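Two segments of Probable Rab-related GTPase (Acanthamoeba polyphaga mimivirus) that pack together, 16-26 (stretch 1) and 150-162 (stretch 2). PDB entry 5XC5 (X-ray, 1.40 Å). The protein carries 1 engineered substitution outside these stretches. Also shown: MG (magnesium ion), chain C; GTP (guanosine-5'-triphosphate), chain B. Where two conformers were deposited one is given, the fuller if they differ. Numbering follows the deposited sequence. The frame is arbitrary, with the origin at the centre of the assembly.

Stretch 1, residues 16-26: VGKSSIVHQFL
Stretch 2, residues 150-162: SSFESDTVNNLFG

Residues 18-26 and 154-162 form two helices that cross almost at right angles, at -91°, with axes 9.3 Å apart at closest approach. Gly17 sits at the N-cap position, right before the first helix. Its phi/psi of 106/19 suits glycine, and a CB there would clash with GTP N7. A type I turn, Ser150 to Glu153, leads into the second helix; Glu153 OE2 caps it by accepting from Asp155 N at 3.0 Å. In register, Ile21 lies by Ser151 (CA to CA 4.8 Å), Gln24 by Ser154 (6.4 Å) and Phe25 by Val157 (6.1 Å).

One direct hydrogen bond joins the stretches. Gln24 (chi1 t, chi2 p) donates from NE2 to Ser151 O at 2.8 Å and 167°, tying the helix to the turn.

The remaining contact is largely apolar. The rings of Phe25 (t) and Phe161 (m) stack face to face, centroids 3.8 Å apart and planes at 11°. Ile21 (m, t) places CG2 at the Phe161 ring edge, 3.9 Å from CE2. Val157 (t) packs CG1 3.7 Å from Phe25 CB.

GTP bridges both stretches. Lys18 NZ donates to GTP O3G (2.7 Å) and Ser20 OG to GTP O1A (2.7 Å). Ser151 OG donates to GTP N7 (2.6 Å), while the Phe152 ring lays a face over the base. Ser19 OG binds magnesium at 2.1 Å.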

ATOM      1  N   VAL A  16      -9.391  -3.161   3.227  1.00  9.83           N
ATOM      2  CA  VAL A  16      -8.136  -3.470   3.916  1.00  9.93           C
ATOM      3  C   VAL A  16      -7.513  -2.256   4.591  1.00 10.75           C
ATOM      4  O   VAL A  16      -6.603  -2.429   5.417  1.00 10.28           O
ATOM      5  CB  VAL A  16      -7.113  -4.167   2.999  1.00  9.84           C
ATOM      6  CG1 VAL A  16      -7.670  -5.484   2.466  1.00  9.49           C
ATOM      7  CG2 VAL A  16      -6.695  -3.259   1.855  1.00  8.28           C
ATOM      8  N   GLY A  17      -7.961  -1.049   4.255  1.00  9.87           N
ATOM      9  CA  GLY A  17      -7.462   0.169   4.846  1.00  9.16           C
ATOM     10  C   GLY A  17      -6.550   1.043   3.981  1.00  9.12           C
ATOM     11  O   GLY A  17      -5.855   1.897   4.535  1.00  8.95           O
ATOM     12  N   LYS A  18      -6.565   0.875   2.650  1.00  8.96           N
ATOM     13  CA  LYS A  18      -5.736   1.712   1.783  1.00  8.19           C
ATOM     14  C   LYS A  18      -6.029   3.198   1.993  1.00  9.96           C
ATOM     15  O   LYS A  18      -5.111   4.004   2.186  1.00  8.76           O
ATOM     16  CB  LYS A  18      -5.966   1.332   0.319  1.00  9.27           C
ATOM     17  CG  LYS A  18      -5.594  -0.113  -0.012  1.00  9.46           C
ATOM     18  CD  LYS A  18      -5.897  -0.441  -1.477  1.00 10.05           C
ATOM     19  CE  LYS A  18      -7.376  -0.273  -1.833  1.00 10.99           C
ATOM     20  NZ  LYS A  18      -8.288  -1.253  -1.160  1.00 10.14           N
ATOM     21  N   SER A  19      -7.306   3.585   1.930  1.00  9.24           N
ATOM     22  CA  SER A  19      -7.643   5.001   2.047  1.00 10.36           C
ATOM     23  C   SER A  19      -7.340   5.533   3.440  1.00 10.96           C
ATOM     24  O   SER A  19      -6.890   6.674   3.591  1.00 11.16           O
ATOM     25  CB  SER A  19      -9.108   5.241   1.684  1.00 10.74           C
ATOM     26  OG  SER A  19      -9.376   4.836   0.355  1.00  9.76           O
ATOM     27  N   SER A  20      -7.575   4.718   4.466  1.00  9.05           N
ATOM     28  CA  SER A  20      -7.251   5.123   5.831  1.00 10.64           C
ATOM     29  C   SER A  20      -5.757   5.374   5.999  1.00  9.73           C
ATOM     30  O   SER A  20      -5.351   6.364   6.623  1.00 11.25           O
ATOM     31  CB  SER A  20      -7.740   4.054   6.803  1.00 10.67           C
ATOM     32  OG  SER A  20      -9.146   3.935   6.736  1.00 11.90           O
ATOM     33  N   ILE A  21      -4.927   4.506   5.415  1.00  9.18           N
ATOM     34  CA  ILE A  21      -3.481   4.698   5.444  1.00  9.38           C
ATOM     35  C   ILE A  21      -3.090   6.000   4.751  1.00  9.78           C
ATOM     36  O   ILE A  21      -2.316   6.799   5.289  1.00  9.11           O
ATOM     37  CB  ILE A  21      -2.778   3.479   4.822  1.00  8.97           C
ATOM     38  CG1 ILE A  21      -2.788   2.302   5.801  1.00 10.30           C
ATOM     39  CG2 ILE A  21      -1.366   3.831   4.416  1.00  9.82           C
ATOM     40  CD1 ILE A  21      -2.446   0.965   5.146  1.00 10.35           C
ATOM     41  N   VAL A  22      -3.633   6.245   3.554  1.00 11.31           N
ATOM     42  CA  VAL A  22      -3.243   7.453   2.830  1.00 10.82           C
ATOM     43  C   VAL A  22      -3.666   8.708   3.582  1.00 11.68           C
ATOM     44  O   VAL A  22      -2.899   9.676   3.675  1.00 12.19           O
ATOM     45  CB  VAL A  22      -3.929   7.444   1.451  0.58 12.62           C
ATOM     46  CG1 VAL A  22      -3.977   8.858   0.862  0.58 12.91           C
ATOM     47  CG2 VAL A  22      -3.252   6.496   0.522  0.58 12.31           C
ATOM     48  N   HIS A  23      -4.884   8.715   4.133  1.00 11.49           N
ATOM     49  CA  HIS A  23      -5.342   9.888   4.877  1.00 12.72           C
ATOM     50  C   HIS A  23      -4.463  10.131   6.093  1.00 13.77           C
ATOM     51  O   HIS A  23      -4.153  11.279   6.426  1.00 15.02           O
ATOM     52  CB  HIS A  23      -6.797   9.705   5.324  1.00 14.52           C
ATOM     53  CG  HIS A  23      -7.807   9.762   4.213  1.00 18.45           C
ATOM     54  ND1 HIS A  23      -7.501   9.491   2.897  1.00 20.75           N
ATOM     55  CD2 HIS A  23      -9.127  10.065   4.234  1.00 24.60           C
ATOM     56  CE1 HIS A  23      -8.588   9.616   2.155  1.00 20.26           C
ATOM     57  NE2 HIS A  23      -9.588   9.970   2.944  1.00 24.74           N
ATOM     58  N   GLN A  24      -4.048   9.058   6.769  1.00 12.28           N
ATOM     59  CA  GLN A  24      -3.171   9.212   7.921  1.00 13.26           C
ATOM     60  C   GLN A  24      -1.825   9.795   7.506  1.00 13.49           C
ATOM     61  O   GLN A  24      -1.291  10.685   8.174  1.00 14.71           O
ATOM     62  CB  GLN A  24      -3.004   7.856   8.604  1.00 13.06           C
ATOM     63  CG  GLN A  24      -2.184   7.880   9.888  1.00 14.63           C
ATOM     64  CD  GLN A  24      -2.895   8.598  11.022  1.00 16.77           C
ATOM     65  OE1 GLN A  24      -2.638   9.767  11.278  1.00 16.39           O
ATOM     66  NE2 GLN A  24      -3.793   7.893  11.708  1.00 18.80           N
ATOM     67  N   PHE A  25      -1.267   9.319   6.389  1.00 11.84           N
ATOM     68  CA  PHE A  25      -0.012   9.870   5.885  1.00 12.46           C
ATOM     69  C   PHE A  25      -0.150  11.352   5.554  1.00 15.23           C
ATOM     70  O   PHE A  25       0.774  12.141   5.791  1.00 14.06           O
ATOM     71  CB  PHE A  25       0.449   9.079   4.657  1.00 12.92           C
ATOM     72  CG  PHE A  25       1.691   9.629   4.005  1.00 13.79           C
ATOM     73  CD1 PHE A  25       2.909   9.614   4.667  1.00 14.47           C
ATOM     74  CD2 PHE A  25       1.635  10.146   2.722  1.00 15.54           C
ATOM     75  CE1 PHE A  25       4.058  10.118   4.060  1.00 14.68           C
ATOM     76  CE2 PHE A  25       2.767  10.648   2.109  1.00 15.73           C
ATOM     77  CZ  PHE A  25       3.983  10.633   2.783  1.00 15.49           C
ATOM     78  N   LEU A  26      -1.297  11.750   5.001  1.00 15.34           N
ATOM     79  CA  LEU A  26      -1.503  13.145   4.622  1.00 17.93           C
ATOM     80  C   LEU A  26      -1.868  14.037   5.806  1.00 15.60           C
ATOM     81  O   LEU A  26      -1.481  15.213   5.822  1.00 24.81           O
ATOM     82  CB  LEU A  26      -2.598  13.235   3.561  1.00 16.49           C
ATOM     83  CG  LEU A  26      -2.361  12.479   2.263  1.00 15.73           C
ATOM     84  CD1 LEU A  26      -3.661  12.434   1.468  1.00 19.86           C
ATOM     85  CD2 LEU A  26      -1.263  13.122   1.453  1.00 21.23           C
ATOM     86  N   SER A 150      -0.979  -0.260  11.274  1.00  8.87           N
ATOM     87  CA  SER A 150      -2.368   0.049  11.578  1.00  9.64           C
ATOM     88  C   SER A 150      -2.618   1.474  11.121  1.00 10.63           C
ATOM     89  O   SER A 150      -1.843   2.372  11.461  1.00 10.77           O
ATOM     90  CB  SER A 150      -2.628  -0.032  13.081  1.00 10.10           C
ATOM     91  OG  SER A 150      -3.919   0.489  13.386  1.00 13.15           O
ATOM     92  N   SER A 151      -3.692   1.674  10.344  1.00 10.58           N
ATOM     93  CA  SER A 151      -4.035   3.007   9.856  1.00 11.72           C
ATOM     94  C   SER A 151      -4.190   4.002  10.990  1.00 13.08           C
ATOM     95  O   SER A 151      -3.963   5.203  10.795  1.00 15.50           O
ATOM     96  CB  SER A 151      -5.360   2.962   9.093  1.00 11.52           C
ATOM     97  OG  SER A 151      -5.385   1.945   8.099  1.00 12.90           O
ATOM     98  N   PHE A 152      -4.603   3.534  12.163  1.00 12.07           N
ATOM     99  CA  PHE A 152      -4.892   4.395  13.300  1.00 15.71           C
ATOM    100  C   PHE A 152      -3.653   4.742  14.104  1.00 18.05           C
ATOM    101  O   PHE A 152      -3.742   5.548  15.036  1.00 20.68           O
ATOM    102  CB  PHE A 152      -5.931   3.726  14.213  1.00 17.18           C
ATOM    103  CG  PHE A 152      -7.164   3.267  13.487  1.00 17.42           C
ATOM    104  CD1 PHE A 152      -7.654   3.987  12.413  1.00 16.15           C
ATOM    105  CD2 PHE A 152      -7.819   2.102  13.867  1.00 17.92           C
ATOM    106  CE1 PHE A 152      -8.783   3.565  11.728  1.00 18.75           C
ATOM    107  CE2 PHE A 152      -8.957   1.680  13.190  1.00 19.01           C
ATOM    108  CZ  PHE A 152      -9.429   2.411  12.117  1.00 19.11           C
ATOM    109  N   GLU A 153      -2.502   4.169  13.767  1.00 13.06           N
ATOM    110  CA  GLU A 153      -1.249   4.440  14.463  1.00 11.77           C
ATOM    111  C   GLU A 153      -0.301   5.123  13.487  1.00 12.42           C
ATOM    112  O   GLU A 153       0.329   4.465  12.652  1.00 12.67           O
ATOM    113  CB  GLU A 153      -0.655   3.149  15.014  1.00 14.32           C
ATOM    114  CG  GLU A 153       0.635   3.366  15.815  1.00 16.06           C
ATOM    115  CD  GLU A 153       0.570   4.610  16.681  1.00 19.10           C
ATOM    116  OE1 GLU A 153      -0.229   4.618  17.645  1.00 19.49           O
ATOM    117  OE2 GLU A 153       1.298   5.587  16.389  1.00 16.74           O
ATOM    118  N   SER A 154      -0.187   6.447  13.603  1.00 12.63           N
ATOM    119  CA  SER A 154       0.607   7.214  12.655  1.00 12.60           C
ATOM    120  C   SER A 154       2.060   6.761  12.616  1.00 13.05           C
ATOM    121  O   SER A 154       2.711   6.886  11.577  1.00 12.09           O
ATOM    122  CB  SER A 154       0.532   8.700  13.000  1.00 17.50           C
ATOM    123  OG  SER A 154       1.140   8.936  14.247  0.62 15.81           O
ATOM    124  N   ASP A 155       2.598   6.243  13.727  1.00 11.78           N
ATOM    125  CA  ASP A 155       3.985   5.784  13.709  1.00 11.99           C
ATOM    126  C   ASP A 155       4.185   4.664  12.693  1.00 10.86           C
ATOM    127  O   ASP A 155       5.231   4.586  12.037  1.00 10.60           O
ATOM    128  CB  ASP A 155       4.415   5.331  15.105  1.00 11.05           C
ATOM    129  CG  ASP A 155       4.581   6.482  16.076  1.00 15.33           C
ATOM    130  OD1 ASP A 155       4.354   7.651  15.690  1.00 16.45           O
ATOM    131  OD2 ASP A 155       4.918   6.213  17.243  1.00 13.42           O
ATOM    132  N   THR A 156       3.182   3.797  12.526  1.00  9.33           N
ATOM    133  CA  THR A 156       3.341   2.727  11.549  1.00  8.92           C
ATOM    134  C   THR A 156       3.168   3.224  10.124  1.00  9.42           C
ATOM    135  O   THR A 156       3.790   2.681   9.203  1.00  9.76           O
ATOM    136  CB  THR A 156       2.367   1.575  11.809  1.00  8.92           C
ATOM    137  OG1 THR A 156       1.041   1.932  11.396  1.00  9.43           O
ATOM    138  CG2 THR A 156       2.379   1.145  13.277  1.00 11.25           C
ATOM    139  N   VAL A 157       2.365   4.268   9.919  1.00  9.95           N
ATOM    140  CA  VAL A 157       2.184   4.819   8.579  1.00  9.75           C
ATOM    141  C   VAL A 157       3.401   5.630   8.166  1.00  9.27           C
ATOM    142  O   VAL A 157       3.886   5.522   7.032  1.00 10.34           O
ATOM    143  CB  VAL A 157       0.883   5.639   8.539  1.00  9.65           C
ATOM    144  CG1 VAL A 157       0.753   6.387   7.221  1.00 10.42           C
ATOM    145  CG2 VAL A 157      -0.323   4.733   8.780  1.00 12.10           C
ATOM    146  N   ASN A 158       3.951   6.412   9.093  1.00 10.79           N
ATOM    147  CA  ASN A 158       5.206   7.097   8.819  1.00 10.78           C
ATOM    148  C   ASN A 158       6.302   6.110   8.455  1.00 10.53           C
ATOM    149  O   ASN A 158       7.108   6.362   7.543  1.00 10.90           O
ATOM    150  CB  ASN A 158       5.601   7.923  10.043  1.00 12.44           C
ATOM    151  CG  ASN A 158       6.956   8.565   9.902  0.60 14.80           C
ATOM    152  OD1 ASN A 158       7.932   8.106  10.490  0.60 18.80           O
ATOM    153  ND2 ASN A 158       7.026   9.635   9.119  0.60 18.23           N
ATOM    154  N   ASN A 159       6.341   4.977   9.148  1.00 10.46           N
ATOM    155  CA  ASN A 159       7.371   3.980   8.888  1.00 11.16           C
ATOM    156  C   ASN A 159       7.211   3.369   7.500  1.00 10.93           C
ATOM    157  O   ASN A 159       8.188   3.241   6.753  1.00 10.69           O
ATOM    158  CB  ASN A 159       7.316   2.897   9.962  1.00 10.00           C
ATOM    159  CG  ASN A 159       8.406   1.860   9.801  1.00 10.91           C
ATOM    160  OD1 ASN A 159       9.594   2.172   9.913  1.00 12.36           O
ATOM    161  ND2 ASN A 159       8.014   0.621   9.530  1.00  9.83           N
ATOM    162  N   LEU A 160       5.988   2.975   7.136  1.00  8.73           N
ATOM    163  CA  LEU A 160       5.817   2.301   5.851  1.00  9.67           C
ATOM    164  C   LEU A 160       6.064   3.256   4.689  1.00 10.10           C
ATOM    165  O   LEU A 160       6.683   2.874   3.688  1.00 10.32           O
ATOM    166  CB  LEU A 160       4.469   1.570   5.760  1.00  9.18           C
ATOM    167  CG  LEU A 160       3.187   2.383   5.542  1.00  9.21           C
ATOM    168  CD1 LEU A 160       2.900   2.621   4.051  1.00 10.00           C
ATOM    169  CD2 LEU A 160       1.974   1.735   6.188  1.00 10.16           C
ATOM    170  N   PHE A 161       5.619   4.515   4.806  1.00 10.11           N
ATOM    171  CA  PHE A 161       5.975   5.470   3.763  1.00 10.18           C
ATOM    172  C   PHE A 161       7.460   5.787   3.771  1.00 11.13           C
ATOM    173  O   PHE A 161       8.039   6.035   2.706  1.00 11.40           O
ATOM    174  CB  PHE A 161       5.133   6.741   3.830  1.00 11.51           C
ATOM    175  CG  PHE A 161       3.844   6.613   3.108  1.00 10.39           C
ATOM    176  CD1 PHE A 161       3.776   6.854   1.749  1.00 12.03           C
ATOM    177  CD2 PHE A 161       2.702   6.211   3.777  1.00  9.56           C
ATOM    178  CE1 PHE A 161       2.588   6.722   1.072  1.00 12.61           C
ATOM    179  CE2 PHE A 161       1.505   6.076   3.105  1.00 11.61           C
ATOM    180  CZ  PHE A 161       1.450   6.322   1.743  1.00 11.19           C
ATOM    181  N   GLY A 162       8.102   5.754   4.940  1.00 10.67           N
ATOM    182  CA  GLY A 162       9.537   5.979   4.975  1.00 12.53           C
ATOM    183  C   GLY A 162      10.311   4.939   4.188  1.00 10.95           C
ATOM    184  O   GLY A 162      11.280   5.264   3.497  1.00 12.39           O
TER
HETATM  185 MG    MG C 202     -10.429   3.186  -0.311  1.00  6.87          MG
HETATM  186  PG  GTP B 201     -11.739   0.243  -0.672  1.00 11.07           P
HETATM  187  O1G GTP B 201     -11.617   1.708  -1.044  1.00 11.62           O
HETATM  188  O2G GTP B 201     -13.166  -0.220  -0.666  1.00 11.58           O
HETATM  189  O3G GTP B 201     -10.853  -0.644  -1.519  1.00 11.85           O
HETATM  190  O3B GTP B 201     -11.283   0.021   0.889  1.00 10.67           O
HETATM  191  PB  GTP B 201      -9.952   0.596   1.616  1.00  8.76           P
HETATM  192  O1B GTP B 201      -9.621   1.989   1.118  1.00 10.19           O
HETATM  193  O2B GTP B 201      -8.830  -0.394   1.482  1.00  9.77           O
HETATM  194  O3A GTP B 201     -10.313   0.564   3.191  1.00 10.58           O
HETATM  195  PA  GTP B 201     -10.784   1.837   4.087  1.00 23.30           P
HETATM  196  O1A GTP B 201      -9.600   2.773   4.355  1.00 11.34           O
HETATM  197  O2A GTP B 201     -12.046   2.480   3.474  1.00 13.09           O
HETATM  198  O5' GTP B 201     -11.118   1.088   5.490  1.00 11.44           O
HETATM  199  C5' GTP B 201     -12.156   0.134   5.584  1.00 13.63           C
HETATM  200  C4' GTP B 201     -12.594   0.004   7.042  1.00 14.16           C
HETATM  201  O4' GTP B 201     -11.510  -0.557   7.768  1.00 14.06           O
HETATM  202  C3' GTP B 201     -12.932   1.328   7.700  1.00 18.15           C
HETATM  203  O3' GTP B 201     -14.044   1.166   8.570  1.00 21.62           O
HETATM  204  C2' GTP B 201     -11.698   1.641   8.519  1.00 17.37           C
HETATM  205  O2' GTP B 201     -11.979   2.431   9.651  1.00 20.65           O
HETATM  206  C1' GTP B 201     -11.202   0.257   8.885  1.00 14.03           C
HETATM  207  N9  GTP B 201      -9.746   0.296   9.081  1.00 13.02           N
HETATM  208  C8  GTP B 201      -8.805   0.878   8.271  1.00 12.63           C
HETATM  209  N7  GTP B 201      -7.582   0.680   8.804  1.00 13.19           N
HETATM  210  C5  GTP B 201      -7.738  -0.023   9.956  1.00 11.59           C
HETATM  211  C6  GTP B 201      -6.835  -0.499  10.900  1.00 10.45           C
HETATM  212  O6  GTP B 201      -5.604  -0.332  10.826  1.00 11.69           O
HETATM  213  N1  GTP B 201      -7.355  -1.184  11.972  1.00 11.61           N
HETATM  214  C2  GTP B 201      -8.706  -1.419  12.119  1.00 11.76           C
HETATM  215  N2  GTP B 201      -9.121  -2.096  13.184  1.00 12.56           N
HETATM  216  N3  GTP B 201      -9.608  -0.960  11.188  1.00 12.40           N
HETATM  217  C4  GTP B 201      -9.100  -0.269  10.135  1.00 11.73           C
HETATM  218  O   HOH W   1       1.583   9.227   9.367  1.00 21.65           O
HETATM  219  O   HOH W   2      -5.544   8.149  14.613  1.00 30.65           O
HETATM  220  O   HOH W   3      -8.763   2.692  -1.578  1.00 10.60           O
HETATM  221  O   HOH W   4     -11.911   3.729   1.052  1.00 11.79           O